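Local atomic coordinates of Nrps/pks (PDB entry 4OPF), a protein that forms a ketosynthase domain of the oxazolomycin polyketide assembly line, where it probably catalyses the decarboxylative condensation that extends the growing acyl chain. Residues 65-70 with 84-89; 88-93 with 424-429; 288-293 with 386-391; 352-357 with 379-384. All coordinates share one frame; numbering follows the deposited sequence.

Contact 1: residues 65-70 with 84-89; sequences GHFHLS and LLEETL
F67 and L85 join two parts of the N-terminal half of this thiolase-fold ketosynthase: the loop that leads into helix 71-76 and the helix that follows it, 79-95. The F67 and L85 side chains run past each other in opposite directions, and L85 CB sits over one face of the ring in a CH-pi contact, 4.1 Å from the ring centroid and 21° off its normal. The methylene is displaced toward the rim, where F67 CD1 and CE1 are each 3.9 Å from L85 CB. H66 CD2 lies over the opposite face, near its rim. With chi1 at -60°, F67 CG stands beside the backbone N. At the rim, F67 CE1 comes 3.6 Å from L85 O, a carbonyl that also takes the helical bond from L89 N.

One turn on, L89 CD2 closes against F67 CZ at 4.0 Å. The same methyl touches the imidazole of H66, whose side chain crosses that of L89 at about a right angle. H146 of helix 138-147 meets the F67 ring from elsewhere in the fold, while the carboxylate of E86 turns to a salt bridge with R17. An alanine in place of F67 would probably open a gap between loop and helix, leaving L85 CB and L89 CD2 without the ring they pack on. Beside the ring, L69 and L85 reach toward each other tip to tip, CD1 to CD1 at 4.2 Å.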
loop_
_atom_site.group_PDB
_atom_site.type_symbol
_atom_site.label_atom_id
_atom_site.label_comp_id
_atom_site.label_asym_id
_atom_site.label_seq_id
_atom_site.Cartn_x
_atom_site.Cartn_y
_atom_site.Cartn_z
ATOM N N GLY A 65 2.957 -22.036 20.811
ATOM C CA GLY A 65 1.747 -22.757 21.221
ATOM C C GLY A 65 0.536 -21.845 21.380
ATOM O O GLY A 65 -0.577 -22.145 20.921
ATOM N N HIS A 66 0.773 -20.689 21.984
ATOM C CA HIS A 66 -0.282 -19.731 22.206
ATOM C C HIS A 66 -0.844 -19.293 20.894
ATOM O O HIS A 66 -2.041 -19.056 20.761
ATOM C CB HIS A 66 0.230 -18.546 22.982
ATOM C CG HIS A 66 -0.859 -17.698 23.552
ATOM N ND1 HIS A 66 -1.276 -17.815 24.862
ATOM C CD2 HIS A 66 -1.628 -16.734 22.989
ATOM C CE1 HIS A 66 -2.245 -16.944 25.084
ATOM N NE2 HIS A 66 -2.485 -16.283 23.963
ATOM N N PHE A 67 -0.003 -19.255 19.879
ATOM C CA PHE A 67 -0.466 -18.881 18.546
ATOM C C PHE A 67 -0.775 -20.035 17.626
ATOM O O PHE A 67 -0.823 -19.848 16.397
ATOM C CB PHE A 67 0.560 -17.885 17.932
ATOM C CG PHE A 67 0.709 -16.641 18.757
ATOM C CD1 PHE A 67 -0.181 -15.611 18.597
ATOM C CD2 PHE A 67 1.626 -16.573 19.786
ATOM C CE1 PHE A 67 -0.094 -14.494 19.415
ATOM C CE2 PHE A 67 1.696 -15.489 20.624
ATOM C CZ PHE A 67 0.841 -14.423 20.421
ATOM N N HIS A 68 -0.995 -21.230 18.179
ATOM C CA HIS A 68 -1.305 -22.389 17.340
ATOM C C HIS A 68 -0.251 -22.691 16.335
ATOM O O HIS A 68 -0.520 -23.125 15.218
ATOM C CB HIS A 68 -2.698 -22.249 16.667
ATOM C CG HIS A 68 -3.762 -21.858 17.638
ATOM N ND1 HIS A 68 -4.595 -20.767 17.441
ATOM C CD2 HIS A 68 -4.052 -22.341 18.873
ATOM C CE1 HIS A 68 -5.391 -20.642 18.492
ATOM N NE2 HIS A 68 -5.072 -21.576 19.379
ATOM N N LEU A 69 0.995 -22.556 16.762
ATOM C CA LEU A 69 2.117 -22.871 15.906
ATOM C C LEU A 69 2.933 -23.957 16.565
ATOM O O LEU A 69 3.096 -23.982 17.772
ATOM C CB LEU A 69 3.018 -21.651 15.687
ATOM C CG LEU A 69 2.389 -20.485 14.878
ATOM C CD1 LEU A 69 3.261 -19.242 14.954
ATOM C CD2 LEU A 69 2.131 -20.888 13.419
ATOM N N SER A 70 3.489 -24.813 15.745
ATOM C CA SER A 70 4.419 -25.796 16.250
ATOM C C SER A 70 5.811 -25.145 16.393
ATOM O O SER A 70 6.035 -24.046 15.874
ATOM C CB SER A 70 4.493 -26.962 15.306
ATOM O OG SER A 70 4.977 -26.569 14.049
ATOM N N LEU A 84 5.656 -9.701 15.944
ATOM C CA LEU A 84 4.437 -8.975 15.595
ATOM C C LEU A 84 3.183 -9.646 16.147
ATOM O O LEU A 84 2.232 -8.968 16.537
ATOM C CB LEU A 84 4.267 -8.878 14.092
ATOM C CG LEU A 84 4.998 -7.729 13.461
ATOM C CD1 LEU A 84 4.774 -7.856 11.958
ATOM C CD2 LEU A 84 4.472 -6.363 13.937
ATOM N N LEU A 85 3.142 -10.978 16.123
ATOM C CA LEU A 85 1.997 -11.688 16.708
ATOM C C LEU A 85 1.813 -11.344 18.212
ATOM O O LEU A 85 0.705 -11.036 18.655
ATOM C CB LEU A 85 2.153 -13.218 16.553
ATOM C CG LEU A 85 1.865 -13.721 15.132
ATOM C CD1 LEU A 85 2.349 -15.147 14.980
ATOM C CD2 LEU A 85 0.368 -13.690 14.881
ATOM N N GLU A 86 2.905 -11.381 18.954
ATOM C CA GLU A 86 2.872 -11.009 20.380
ATOM C C GLU A 86 2.448 -9.582 20.544
ATOM O O GLU A 86 1.578 -9.284 21.357
ATOM C CB GLU A 86 4.229 -11.113 21.094
ATOM C CG GLU A 86 4.703 -12.467 21.405
ATOM C CD GLU A 86 5.937 -12.504 22.328
ATOM O OE1 GLU A 86 6.487 -11.443 22.760
ATOM O OE2 GLU A 86 6.378 -13.647 22.616
ATOM N N GLU A 87 3.117 -8.694 19.851
ATOM C CA GLU A 87 2.816 -7.278 20.072
ATOM C C GLU A 87 1.429 -6.889 19.606
ATOM O O GLU A 87 0.843 -5.979 20.161
ATOM C CB GLU A 87 3.824 -6.389 19.411
ATOM C CG GLU A 87 5.157 -6.458 20.097
ATOM C CD GLU A 87 5.100 -5.960 21.554
ATOM O OE1 GLU A 87 4.368 -4.979 21.915
ATOM O OE2 GLU A 87 5.803 -6.583 22.340
ATOM N N THR A 88 0.910 -7.529 18.558
ATOM C CA THR A 88 -0.465 -7.247 18.134
ATOM C C THR A 88 -1.411 -7.733 19.231
ATOM O O THR A 88 -2.335 -7.000 19.587
ATOM C CB THR A 88 -0.775 -7.872 16.781
ATOM O OG1 THR A 88 0.139 -7.337 15.806
ATOM C CG2 THR A 88 -2.236 -7.640 16.392
ATOM N N LEU A 89 -1.194 -8.937 19.764
ATOM C CA LEU A 89 -1.970 -9.388 20.892
ATOM C C LEU A 89 -1.926 -8.366 22.036
ATOM O O LEU A 89 -2.969 -8.058 22.615
ATOM C CB LEU A 89 -1.518 -10.739 21.384
ATOM C CG LEU A 89 -2.219 -11.250 22.637
ATOM C CD1 LEU A 89 -3.727 -11.449 22.436
ATOM C CD2 LEU A 89 -1.550 -12.520 23.051
#

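Contact 2: residues 88-93 with 424-429; sequences TLFAFC and PRLARR
P424 and F90 carry most of this contact, with L89 third. The proline ring presents two of its carbons to helix 79-95: its CG meets the L89 methyl CD2 tip to tip at 3.7 Å, and its CD rests 4.0 Å from C93 SG, a turn further along. L89 and C93 together give the pyrrolidine an apolar surface to rest on. P424 CD also lies near the plane of the F90 ring, at its edge, 4.5 Å from CE1.

F90 leaves the helix with CG beside its own backbone N (chi1 -61°), and its far end closes the distance to the loop. These residues bring the tail that follows 401-408, the last strand of the thiolase fold, back onto a helix of the N-terminal half, more than 300 residues earlier in the chain. The return is fastened nearby by backbone hydrogen bonds between C93 and L421 and between R429 and F62.

At the tip of the ring, F90 CZ has L426 CD1 at 3.9 Å. R428 NH2 comes in the plane of the ring, at its edge, also 3.9 Å from F90 CZ, with the guanidinium turned 64° from the ring plane. The cation-pi partner of F90 is R423, while the R428 guanidinium is held by a salt bridge to E86. L426 CD1 lies 4.0 Å above one face of that guanidinium, offset toward its rim.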
loop_
_atom_site.group_PDB
_atom_site.type_symbol
_atom_site.label_atom_id
_atom_site.label_comp_id
_atom_site.label_asym_id
_atom_site.label_seq_id
_atom_site.Cartn_x
_atom_site.Cartn_y
_atom_site.Cartn_z
ATOM N N THR A 88 0.910 -7.529 18.558
ATOM C CA THR A 88 -0.465 -7.247 18.134
ATOM C C THR A 88 -1.411 -7.733 19.231
ATOM O O THR A 88 -2.335 -7.000 19.587
ATOM C CB THR A 88 -0.775 -7.872 16.781
ATOM O OG1 THR A 88 0.139 -7.337 15.806
ATOM C CG2 THR A 88 -2.236 -7.640 16.392
ATOM N N LEU A 89 -1.194 -8.937 19.764
ATOM C CA LEU A 89 -1.970 -9.388 20.892
ATOM C C LEU A 89 -1.926 -8.366 22.036
ATOM O O LEU A 89 -2.969 -8.058 22.615
ATOM C CB LEU A 89 -1.518 -10.739 21.384
ATOM C CG LEU A 89 -2.219 -11.250 22.637
ATOM C CD1 LEU A 89 -3.727 -11.449 22.436
ATOM C CD2 LEU A 89 -1.550 -12.520 23.051
ATOM N N PHE A 90 -0.747 -7.842 22.347
ATOM C CA PHE A 90 -0.635 -6.898 23.426
ATOM C C PHE A 90 -1.319 -5.569 23.118
ATOM O O PHE A 90 -1.829 -4.901 24.027
ATOM C CB PHE A 90 0.831 -6.659 23.827
ATOM C CG PHE A 90 1.572 -7.886 24.327
ATOM C CD1 PHE A 90 0.924 -8.992 24.813
ATOM C CD2 PHE A 90 2.947 -7.917 24.266
ATOM C CE1 PHE A 90 1.630 -10.118 25.240
ATOM C CE2 PHE A 90 3.668 -9.041 24.702
ATOM C CZ PHE A 90 3.006 -10.133 25.190
ATOM N N ALA A 91 -1.350 -5.148 21.866
ATOM C CA ALA A 91 -2.085 -3.932 21.530
ATOM C C ALA A 91 -3.576 -4.122 21.700
ATOM O O ALA A 91 -4.269 -3.224 22.163
ATOM C CB ALA A 91 -1.771 -3.483 20.124
ATOM N N PHE A 92 -4.090 -5.294 21.364
ATOM C CA PHE A 92 -5.506 -5.580 21.598
ATOM C C PHE A 92 -5.837 -5.564 23.092
ATOM O O PHE A 92 -6.872 -5.030 23.494
ATOM C CB PHE A 92 -5.905 -6.939 21.029
ATOM C CG PHE A 92 -5.846 -7.033 19.534
ATOM C CD1 PHE A 92 -5.869 -5.938 18.729
ATOM C CD2 PHE A 92 -5.760 -8.247 18.936
ATOM C CE1 PHE A 92 -5.837 -6.029 17.331
ATOM C CE2 PHE A 92 -5.773 -8.367 17.533
ATOM C CZ PHE A 92 -5.811 -7.249 16.734
ATOM N N CYS A 93 -4.983 -6.196 23.894
ATOM C CA CYS A 93 -5.055 -6.093 25.366
ATOM C C CYS A 93 -5.123 -4.631 25.828
ATOM O O CYS A 93 -5.986 -4.265 26.628
ATOM C CB CYS A 93 -3.836 -6.738 26.009
ATOM S SG CYS A 93 -3.952 -8.544 25.764
ATOM N N PRO A 424 -1.710 -11.767 28.584
ATOM C CA PRO A 424 -1.504 -13.137 29.083
ATOM C C PRO A 424 -0.043 -13.437 29.374
ATOM O O PRO A 424 0.849 -12.806 28.799
ATOM C CB PRO A 424 -1.985 -14.009 27.936
ATOM C CG PRO A 424 -1.828 -13.160 26.735
ATOM C CD PRO A 424 -2.079 -11.735 27.161
ATOM N N ARG A 425 0.204 -14.352 30.302
ATOM C CA ARG A 425 1.571 -14.793 30.594
ATOM C C ARG A 425 1.967 -15.816 29.534
ATOM O O ARG A 425 1.424 -16.921 29.495
ATOM C CB ARG A 425 1.681 -15.454 31.978
ATOM C CG ARG A 425 1.290 -14.573 33.162
ATOM C CD ARG A 425 1.011 -15.422 34.408
ATOM N NE ARG A 425 -0.086 -14.874 35.216
ATOM C CZ ARG A 425 -0.014 -14.517 36.500
ATOM N NH1 ARG A 425 -1.096 -14.028 37.093
ATOM N NH2 ARG A 425 1.114 -14.648 37.202
ATOM N N LEU A 426 2.906 -15.441 28.677
ATOM C CA LEU A 426 3.382 -16.323 27.627
ATOM C C LEU A 426 4.557 -17.157 28.158
ATOM O O LEU A 426 5.342 -16.692 28.953
ATOM C CB LEU A 426 3.802 -15.488 26.427
ATOM C CG LEU A 426 2.727 -14.646 25.763
ATOM C CD1 LEU A 426 3.342 -13.926 24.588
ATOM C CD2 LEU A 426 1.562 -15.497 25.287
ATOM N N ALA A 427 4.658 -18.404 27.736
ATOM C CA ALA A 427 5.726 -19.285 28.222
ATOM C C ALA A 427 6.815 -19.367 27.166
ATOM O O ALA A 427 6.762 -20.243 26.299
ATOM C CB ALA A 427 5.183 -20.679 28.541
ATOM N N ARG A 428 7.796 -18.467 27.254
ATOM C CA ARG A 428 8.816 -18.319 26.216
ATOM C C ARG A 428 10.013 -19.276 26.219
ATOM O O ARG A 428 10.623 -19.534 27.258
ATOM C CB ARG A 428 9.353 -16.908 26.251
ATOM C CG ARG A 428 8.383 -15.927 25.621
ATOM C CD ARG A 428 8.271 -14.697 26.486
ATOM N NE ARG A 428 7.731 -13.596 25.712
ATOM C CZ ARG A 428 6.987 -12.625 26.219
ATOM N NH1 ARG A 428 6.655 -12.633 27.502
ATOM N NH2 ARG A 428 6.557 -11.649 25.436
ATOM N N ARG A 429 10.363 -19.743 25.021
ATOM C CA ARG A 429 11.536 -20.577 24.798
ATOM C C ARG A 429 12.133 -20.243 23.423
ATOM O O ARG A 429 11.433 -19.669 22.560
ATOM C CB ARG A 429 11.150 -22.054 24.900
ATOM C CG ARG A 429 9.744 -22.331 24.385
ATOM C CD ARG A 429 9.386 -23.808 24.423
ATOM N NE ARG A 429 8.174 -24.039 23.641
ATOM C CZ ARG A 429 7.717 -25.228 23.259
ATOM N NH1 ARG A 429 6.595 -25.306 22.533
ATOM N NH2 ARG A 429 8.356 -26.343 23.599
#

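Contact 3: residues 288-293 with 386-391; sequences DVTYIE and DAPLLA
T290 faces the 386-391 segment with two donors, and both find carbonyls there. Its backbone N gives a nearly straight hydrogen bond to L390 O, 3.0 Å with an N-H...O angle of 164°, the donor standing 38° out of the carbonyl plane. Its hydroxyl, set beside its own backbone N by a chi1 of -61°, donates to P388 O at 2.9 Å, this time in the carbonyl plane. P388 O is well supplied: W384 NE1 also donates to it, as does L390 N through the weak bond that closes an inverse gamma turn centred on L389.

Next along, Y291 O receives a CA-H...O contact from A391 CA at 3.1 Å. V289 O turns to R315 instead, and the Y291 hydroxyl bonds to K345. D288 packs at the outer end, its CB 3.6 Å from L390 CD1 and its OD1 3.3 Å from P388 CG, the aspartate and proline side chains crossing at about a right angle.

Just past the segment, A392 exchanges backbone hydrogen bonds with Y291 and E293, the pattern of parallel strands. Strand 390-396 comes alongside 291-293, which has 322-325 on its other side, in the mixed sheet of the C-terminal half of the thiolase fold.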
loop_
_atom_site.group_PDB
_atom_site.type_symbol
_atom_site.label_atom_id
_atom_site.label_comp_id
_atom_site.label_asym_id
_atom_site.label_seq_id
_atom_site.Cartn_x
_atom_site.Cartn_y
_atom_site.Cartn_z
ATOM N N ASP A 288 -0.334 26.034 15.888
ATOM C CA ASP A 288 -0.877 25.183 16.910
ATOM C C ASP A 288 -0.077 23.918 17.117
ATOM O O ASP A 288 -0.248 23.278 18.153
ATOM C CB ASP A 288 -2.328 24.836 16.614
ATOM C CG ASP A 288 -3.257 26.049 16.782
ATOM O OD1 ASP A 288 -2.969 26.928 17.584
ATOM O OD2 ASP A 288 -4.266 26.100 16.103
ATOM N N VAL A 289 0.783 23.565 16.172
ATOM C CA VAL A 289 1.629 22.359 16.329
ATOM C C VAL A 289 2.834 22.795 17.167
ATOM O O VAL A 289 3.628 23.607 16.744
ATOM C CB VAL A 289 2.051 21.778 14.983
ATOM C CG1 VAL A 289 2.924 20.541 15.146
ATOM C CG2 VAL A 289 0.829 21.443 14.129
ATOM N N THR A 290 2.934 22.206 18.341
ATOM C CA THR A 290 3.851 22.597 19.400
ATOM C C THR A 290 5.152 21.807 19.429
ATOM O O THR A 290 6.181 22.319 19.905
ATOM C CB THR A 290 3.122 22.419 20.735
ATOM O OG1 THR A 290 1.988 23.267 20.719
ATOM C CG2 THR A 290 3.963 22.732 21.951
ATOM N N TYR A 291 5.125 20.574 18.948
ATOM C CA TYR A 291 6.283 19.700 18.991
ATOM C C TYR A 291 6.368 18.897 17.698
ATOM O O TYR A 291 5.350 18.446 17.194
ATOM C CB TYR A 291 6.118 18.722 20.144
ATOM C CG TYR A 291 7.294 17.792 20.369
ATOM C CD1 TYR A 291 8.338 18.192 21.154
ATOM C CD2 TYR A 291 7.367 16.521 19.767
ATOM C CE1 TYR A 291 9.422 17.390 21.399
ATOM C CE2 TYR A 291 8.482 15.700 19.979
ATOM C CZ TYR A 291 9.485 16.128 20.814
ATOM O OH TYR A 291 10.603 15.367 21.112
ATOM N N ILE A 292 7.570 18.732 17.164
ATOM C CA ILE A 292 7.827 17.890 16.023
ATOM C C ILE A 292 8.923 16.864 16.379
ATOM O O ILE A 292 10.039 17.232 16.752
ATOM C CB ILE A 292 8.297 18.721 14.850
ATOM C CG1 ILE A 292 7.230 19.796 14.551
ATOM C CG2 ILE A 292 8.562 17.886 13.627
ATOM C CD1 ILE A 292 7.614 20.683 13.439
ATOM N N GLU A 293 8.569 15.593 16.268
ATOM C CA GLU A 293 9.528 14.508 16.196
ATOM C C GLU A 293 10.108 14.505 14.760
ATOM O O GLU A 293 9.474 14.066 13.808
ATOM C CB GLU A 293 8.851 13.195 16.542
ATOM C CG GLU A 293 9.668 11.903 16.261
ATOM C CD GLU A 293 10.813 11.638 17.237
ATOM O OE1 GLU A 293 10.858 12.360 18.292
ATOM O OE2 GLU A 293 11.676 10.712 16.949
ATOM N N ASP A 386 2.060 26.226 27.437
ATOM C CA ASP A 386 0.746 26.840 27.321
ATOM C C ASP A 386 0.459 27.031 25.819
ATOM O O ASP A 386 0.633 28.103 25.267
ATOM C CB ASP A 386 0.738 28.177 28.116
ATOM C CG ASP A 386 -0.655 28.760 28.283
ATOM O OD1 ASP A 386 -1.600 28.248 27.633
ATOM O OD2 ASP A 386 -0.799 29.741 29.055
ATOM N N ALA A 387 0.036 25.947 25.167
ATOM C CA ALA A 387 -0.102 25.895 23.714
ATOM C C ALA A 387 -0.851 24.617 23.368
ATOM O O ALA A 387 -0.961 23.741 24.194
ATOM C CB ALA A 387 1.278 25.897 23.073
ATOM N N PRO A 388 -1.399 24.516 22.150
ATOM C CA PRO A 388 -2.285 23.376 21.929
ATOM C C PRO A 388 -1.576 22.001 21.966
ATOM O O PRO A 388 -0.347 21.891 21.674
ATOM C CB PRO A 388 -2.880 23.653 20.546
ATOM C CG PRO A 388 -2.799 25.136 20.394
ATOM C CD PRO A 388 -1.586 25.579 21.144
ATOM N N LEU A 389 -2.362 20.972 22.303
ATOM C CA LEU A 389 -1.860 19.605 22.354
ATOM C C LEU A 389 -1.864 18.995 20.938
ATOM O O LEU A 389 -2.700 18.155 20.629
ATOM C CB LEU A 389 -2.697 18.752 23.295
ATOM C CG LEU A 389 -2.319 18.812 24.757
ATOM C CD1 LEU A 389 -3.412 18.135 25.584
ATOM C CD2 LEU A 389 -0.974 18.126 24.984
ATOM N N LEU A 390 -0.934 19.457 20.120
ATOM C CA LEU A 390 -0.726 18.988 18.786
ATOM C C LEU A 390 0.774 18.800 18.557
ATOM O O LEU A 390 1.586 19.611 19.002
ATOM C CB LEU A 390 -1.247 19.981 17.763
ATOM C CG LEU A 390 -2.759 20.011 17.593
ATOM C CD1 LEU A 390 -3.214 21.386 17.170
ATOM C CD2 LEU A 390 -3.234 19.048 16.519
ATOM N N ALA A 391 1.097 17.695 17.898
ATOM C CA ALA A 391 2.443 17.296 17.559
ATOM C C ALA A 391 2.505 16.638 16.178
ATOM O O ALA A 391 1.490 16.201 15.622
ATOM C CB ALA A 391 2.982 16.359 18.637
#

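Contact 4: residues 352-357 with 379-384; sequences NRAIVP and RALTPW
A354 pairs with a proline, P383, in a two-stranded antiparallel sheet barely two residues long. The proline falls in the non-hydrogen-bonded pair, where its lack of an N-H costs nothing. I355 and T382 form the hydrogen-bonded pair: I355 N gives to T382 O at 2.9 Å and T382 N to I355 O at 3.0 Å. A third bond, W384 N to R353 O, is bent to 135°.

On one face the indole of W384 crosses I355 at about a right angle, CE3 lying 3.9 Å from I355 CG1. Away from the face that carries I355 and T382, chi1 of -174° sets L381 CG anti to the backbone N, and chi2 of 61° places CD1, 4.0 Å from A354 CB. At the far end P357 packs on backbone, with CB 3.4 Å from R379 O and CD 3.8 Å from L381 N. An alanine in place of P357 would lack CG and CD, which would probably open a gap over the A380-L381 peptide and let the chain turn more freely about its N-CA bond.

The sheet starts from helix 338-352, which ends in a Schellman motif at R353. I355 and W384 lie on its M349, while V356 and L381 touch helix 24-33.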
loop_
_atom_site.group_PDB
_atom_site.type_symbol
_atom_site.label_atom_id
_atom_site.label_comp_id
_atom_site.label_asym_id
_atom_site.label_seq_id
_atom_site.Cartn_x
_atom_site.Cartn_y
_atom_site.Cartn_z
ATOM N N ASN A 352 0.439 11.967 28.202
ATOM C CA ASN A 352 0.937 12.420 29.502
ATOM C C ASN A 352 1.079 13.934 29.608
ATOM O O ASN A 352 1.460 14.421 30.653
ATOM C CB ASN A 352 2.276 11.801 29.808
ATOM C CG ASN A 352 2.176 10.303 30.032
ATOM O OD1 ASN A 352 1.744 9.909 31.075
ATOM N ND2 ASN A 352 2.617 9.491 29.088
ATOM N N ARG A 353 0.811 14.659 28.520
ATOM C CA ARG A 353 0.973 16.119 28.442
ATOM C C ARG A 353 2.356 16.566 28.899
ATOM O O ARG A 353 2.491 17.382 29.800
ATOM C CB ARG A 353 -0.125 16.830 29.244
ATOM C CG ARG A 353 -1.496 16.434 28.748
ATOM C CD ARG A 353 -2.643 16.910 29.612
ATOM N NE ARG A 353 -3.876 16.316 29.079
ATOM C CZ ARG A 353 -5.124 16.585 29.485
ATOM N NH1 ARG A 353 -5.353 17.464 30.461
ATOM N NH2 ARG A 353 -6.157 15.968 28.896
ATOM N N ALA A 354 3.382 16.031 28.281
ATOM C CA ALA A 354 4.713 16.415 28.631
ATOM C C ALA A 354 5.616 16.338 27.433
ATOM O O ALA A 354 5.407 15.519 26.520
ATOM C CB ALA A 354 5.254 15.531 29.754
ATOM N N ILE A 355 6.645 17.167 27.474
ATOM C CA ILE A 355 7.698 17.126 26.486
ATOM C C ILE A 355 8.902 16.471 27.117
ATOM O O ILE A 355 9.302 16.842 28.183
ATOM C CB ILE A 355 8.014 18.524 25.989
ATOM C CG1 ILE A 355 6.732 19.052 25.321
ATOM C CG2 ILE A 355 9.176 18.443 24.999
ATOM C CD1 ILE A 355 6.933 20.216 24.411
ATOM N N VAL A 356 9.444 15.459 26.444
ATOM C CA VAL A 356 10.619 14.779 26.905
ATOM C C VAL A 356 11.914 15.454 26.461
ATOM O O VAL A 356 11.934 16.241 25.517
ATOM C CB VAL A 356 10.617 13.357 26.444
ATOM C CG1 VAL A 356 9.348 12.696 26.892
ATOM C CG2 VAL A 356 10.793 13.252 24.933
ATOM N N PRO A 357 13.003 15.153 27.169
ATOM C CA PRO A 357 14.276 15.769 26.800
ATOM C C PRO A 357 14.751 15.334 25.424
ATOM O O PRO A 357 14.555 14.185 25.022
ATOM C CB PRO A 357 15.272 15.231 27.839
ATOM C CG PRO A 357 14.498 14.510 28.845
ATOM C CD PRO A 357 13.059 14.432 28.439
ATOM N N ARG A 379 15.596 20.396 26.933
ATOM C CA ARG A 379 16.603 19.598 27.576
ATOM C C ARG A 379 16.036 18.871 28.800
ATOM O O ARG A 379 16.674 17.965 29.310
ATOM C CB ARG A 379 17.754 20.477 27.997
ATOM C CG ARG A 379 18.399 21.313 26.887
ATOM C CD ARG A 379 19.342 20.438 26.063
ATOM N NE ARG A 379 19.644 20.996 24.737
ATOM C CZ ARG A 379 20.198 20.322 23.724
ATOM N NH1 ARG A 379 20.534 19.030 23.844
ATOM N NH2 ARG A 379 20.410 20.952 22.570
ATOM N N ALA A 380 14.868 19.270 29.295
ATOM C CA ALA A 380 14.307 18.640 30.489
ATOM C C ALA A 380 12.960 17.991 30.184
ATOM O O ALA A 380 12.360 18.284 29.176
ATOM C CB ALA A 380 14.124 19.675 31.568
ATOM N N LEU A 381 12.482 17.140 31.076
ATOM C CA LEU A 381 11.082 16.767 31.098
ATOM C C LEU A 381 10.241 17.955 31.545
ATOM O O LEU A 381 10.367 18.385 32.642
ATOM C CB LEU A 381 10.845 15.645 32.090
ATOM C CG LEU A 381 9.417 15.054 32.107
ATOM C CD1 LEU A 381 8.999 14.440 30.765
ATOM C CD2 LEU A 381 9.332 14.012 33.229
ATOM N N THR A 382 9.342 18.451 30.730
ATOM C CA THR A 382 8.586 19.615 31.140
ATOM C C THR A 382 7.123 19.350 30.900
ATOM O O THR A 382 6.771 18.614 29.997
ATOM C CB THR A 382 8.952 20.877 30.314
ATOM O OG1 THR A 382 8.241 20.836 29.092
ATOM C CG2 THR A 382 10.407 20.919 29.967
ATOM N N PRO A 383 6.262 19.952 31.725
ATOM C CA PRO A 383 4.847 19.855 31.425
ATOM C C PRO A 383 4.584 20.541 30.107
ATOM O O PRO A 383 5.387 21.338 29.637
ATOM C CB PRO A 383 4.170 20.582 32.619
ATOM C CG PRO A 383 5.262 21.266 33.369
ATOM C CD PRO A 383 6.516 20.517 33.070
ATOM N N TRP A 384 3.478 20.196 29.473
ATOM C CA TRP A 384 3.203 20.743 28.169
ATOM C C TRP A 384 3.188 22.260 28.331
ATOM O O TRP A 384 2.674 22.764 29.288
ATOM C CB TRP A 384 1.872 20.206 27.604
ATOM C CG TRP A 384 1.740 20.295 26.073
ATOM C CD1 TRP A 384 1.127 21.274 25.386
ATOM C CD2 TRP A 384 2.254 19.376 25.090
ATOM N NE1 TRP A 384 1.213 21.031 24.059
ATOM C CE2 TRP A 384 1.897 19.866 23.850
ATOM C CE3 TRP A 384 2.940 18.166 25.157
ATOM C CZ2 TRP A 384 2.228 19.244 22.684
ATOM C CZ3 TRP A 384 3.260 17.513 23.977
ATOM C CH2 TRP A 384 2.883 18.057 22.757
#

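The four contacts fall into two pairs. Contacts 1 and 2 share T88 and L89 on helix 79-95, with centres 7 Å apart, and the salt bridge from E86 OE1 to R428 NH2 (2.7 Å) ties the tail of contact 2 to a residue of contact 1 on that helix. Contacts 3 and 4 have centres 12 Å apart and meet mainly through W384, whose CD2 is 3.5 Å from L389 CD2, and through Y291 against I355; contact 4 is nested in the loop that contact 3 closes. Between the pairs, centres lie about 30 to 37 Å apart and nothing touches, the nearest atoms being about 16 Å away. Contact 2 nonetheless closes a chain loop enclosing contacts 3 and 4.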